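Local coordinates for gamma-glutamyltranspeptidase (Ggt) (Helicobacter pylori 26695, PDB 5BPK) that catalyses the transfer or hydrolysis of gamma-glutamyl groups from gamma-glutamyl compounds such as glutathione, acting as an N-terminal nucleophile hydrolase, at the interface of chains B and A. Sequence-based numbering; all coordinates share one arbitrary frame. Chains: chain A, Gamma-glutamyltranspeptidase (Ggt); chain B, Gamma-glutamyltranspeptidase (Ggt).

The interface of chains B and A. Residues chain B 42-43, 76; chain A 2-3, 163, 165, 186.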
ATOM      1  N   SER B  42       4.390  -9.476  -8.350  1.00 10.57           N
ATOM      2  CA  SER B  42       4.372  -9.253  -6.912  1.00 12.01           C
ATOM      3  C   SER B  42       5.805  -9.259  -6.386  1.00 11.91           C
ATOM      4  O   SER B  42       6.748  -9.532  -7.128  1.00 13.42           O
ATOM      5  CB  SER B  42       3.561 -10.350  -6.216  1.00 12.13           C
ATOM      6  OG  SER B  42       4.344 -11.519  -5.989  1.00 11.95           O
ATOM      7  N   SER B  43       5.952  -8.989  -5.092  1.00 10.80           N
ATOM      8  CA  SER B  43       7.250  -8.983  -4.435  1.00 11.97           C
ATOM      9  C   SER B  43       7.761 -10.369  -4.028  1.00 13.85           C
ATOM     10  O   SER B  43       8.834 -10.462  -3.437  1.00 17.51           O
ATOM     11  CB  SER B  43       7.200  -8.075  -3.200  1.00 12.87           C
ATOM     12  OG  SER B  43       7.093  -6.714  -3.591  1.00 12.29           O
ATOM     13  N   HIS B  76       4.661 -14.423   2.172  1.00 10.94           N
ATOM     14  CA  HIS B  76       5.187 -13.104   2.544  1.00 12.06           C
ATOM     15  C   HIS B  76       4.460 -12.557   3.776  1.00 12.02           C
ATOM     16  O   HIS B  76       3.858 -11.483   3.719  1.00 12.84           O
ATOM     17  CB  HIS B  76       5.039 -12.174   1.336  1.00 11.06           C
ATOM     18  CG  HIS B  76       5.734 -10.854   1.473  1.00 14.24           C
ATOM     19  ND1 HIS B  76       6.732 -10.625   2.400  1.00 15.96           N
ATOM     20  CD2 HIS B  76       5.563  -9.689   0.803  1.00 15.28           C
ATOM     21  CE1 HIS B  76       7.160  -9.380   2.274  1.00 17.16           C
ATOM     22  NE2 HIS B  76       6.468  -8.790   1.314  1.00 17.17           N
TER
ATOM     23  N   THR A   2       2.617  -4.425   0.889  1.00 11.52           N
ATOM     24  CA  THR A   2       3.128  -4.971  -0.360  1.00 11.35           C
ATOM     25  C   THR A   2       2.156  -4.611  -1.485  1.00  9.87           C
ATOM     26  O   THR A   2       0.958  -4.481  -1.259  1.00 10.40           O
ATOM     27  CB  THR A   2       3.356  -6.503  -0.246  1.00 12.07           C
ATOM     28  OG1 THR A   2       4.224  -6.953  -1.293  1.00 11.94           O
ATOM     29  CG2 THR A   2       2.046  -7.291  -0.273  1.00 11.59           C
ATOM     30  N   HIS A   3       2.706  -4.357  -2.672  1.00  9.75           N
ATOM     31  CA  HIS A   3       1.912  -4.001  -3.836  1.00  9.93           C
ATOM     32  C   HIS A   3       2.065  -5.053  -4.928  1.00  8.93           C
ATOM     33  O   HIS A   3       3.173  -5.527  -5.188  1.00  9.46           O
ATOM     34  CB  HIS A   3       2.321  -2.641  -4.425  1.00 10.73           C
ATOM     35  CG  HIS A   3       1.475  -2.264  -5.590  1.00 10.11           C
ATOM     36  ND1 HIS A   3       0.207  -1.762  -5.427  1.00  9.49           N
ATOM     37  CD2 HIS A   3       1.638  -2.456  -6.921  1.00  9.50           C
ATOM     38  CE1 HIS A   3      -0.365  -1.633  -6.609  1.00  9.95           C
ATOM     39  NE2 HIS A   3       0.488  -2.038  -7.533  1.00 10.34           N
ATOM     40  N   ASP A 163       8.866  -0.356  -2.870  1.00 11.38           N
ATOM     41  CA  ASP A 163       9.029  -1.652  -3.531  1.00 10.52           C
ATOM     42  C   ASP A 163       7.939  -1.753  -4.598  1.00 11.77           C
ATOM     43  O   ASP A 163       6.868  -2.307  -4.387  1.00 11.24           O
ATOM     44  CB  ASP A 163       8.963  -2.798  -2.520  1.00 10.97           C
ATOM     45  CG  ASP A 163       9.110  -4.167  -3.169  1.00 11.31           C
ATOM     46  OD1 ASP A 163       9.463  -4.233  -4.363  1.00 16.05           O
ATOM     47  OD2 ASP A 163       8.849  -5.171  -2.485  1.00 13.63           O
ATOM     48  N   ASN A 165       6.074  -2.784  -7.940  1.00  9.99           N
ATOM     49  CA  ASN A 165       5.841  -3.772  -8.964  1.00  9.46           C
ATOM     50  C   ASN A 165       4.925  -3.107  -9.972  1.00  9.50           C
ATOM     51  O   ASN A 165       3.812  -2.701  -9.629  1.00 10.81           O
ATOM     52  CB  ASN A 165       5.242  -5.031  -8.349  1.00  9.94           C
ATOM     53  CG  ASN A 165       6.203  -5.690  -7.403  1.00 10.36           C
ATOM     54  OD1 ASN A 165       7.310  -6.060  -7.806  1.00 11.26           O
ATOM     55  ND2 ASN A 165       5.817  -5.810  -6.132  1.00 13.08           N
ATOM     56  N   LYS A 186      13.626  -4.444  -3.171  1.00 20.96           N
ATOM     57  CA  LYS A 186      12.845  -5.467  -2.474  1.00 25.32           C
ATOM     58  C   LYS A 186      13.621  -6.127  -1.324  1.00 29.01           C
ATOM     59  O   LYS A 186      13.100  -6.223  -0.213  1.00 30.97           O
ATOM     60  CB  LYS A 186      12.354  -6.525  -3.472  1.00 25.64           C
ATOM     61  CG  LYS A 186      11.337  -7.534  -2.904  1.00 29.01           C
ATOM     62  CD  LYS A 186      11.972  -8.829  -2.391  1.00 36.84           C
ATOM     63  CE  LYS A 186      12.368  -9.776  -3.516  1.00 39.52           C
ATOM     64  NZ  LYS A 186      13.145 -10.949  -3.007  1.00 44.81           N
TER
HETATM   65  O   HOH W   1       5.568  -4.392  -2.983  1.00 10.50           O
HETATM   66  O   HOH W   2       3.734  -7.846  -3.823  1.00 11.55           O
HETATM   67  O   HOH W   3       6.435  -6.066   0.153  1.00 19.27           O
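B:Ser43 meets A:Asp163 and A:Asn165 directly, with A:Thr2 a neighbour linked through water 2, at a polar, water-bridged seam between the two chains of an Ntn-hydrolase heterodimer, made by self-cleavage of one precursor; it ties the loop after strand 38-41 of chain B directly to the loop before strand 166-171 of chain A, and through water to the start of strand 2-8, next to the nucleophile A:Thr1. B:Ser43 has 92 Å² of its surface hidden by chain A, far more than any other residue of the patch. Its hydroxyl OG donates to the carboxylate OD2 of A:Asp163 at 2.6 Å, reaching that oxygen from above the carboxylate plane, 48° out of it. The same OG accepts from the amide ND2 of A:Asn165 at 3.0 Å, and here the hydroxyl lies only 4° out of the amide plane. With B:Ser43 OG anti to its carbonyl carbon (chi1 -70°), the hydroxyl points into chain A and can serve both partners. A:Asn165 ND2 also donates to the backbone O of A:His3 at 2.8 Å; two acceptors therefore hold the amide, and its rotation is probably fixed. Water 1 extends the network by hydrogen bonds to B:Ser43 OG, the backbone O of A:Asp163 and A:His3 N, the last at 2.9 Å. Water 2, 2.8 Å from B:Ser43 N, bridges it to both A:Thr2 OG1 and A:His3 O. The imidazole of B:His76 and the side chain of A:Thr2 pass one another antiparallel, with CD2 of the ring 3.7 Å from A:Thr2 OG1. That hydroxyl stands at the ring edge, in its plane, and water 3 bridges it at 2.8 Å from A:Thr2 OG1 and 3.0 Å from B:His76 NE2.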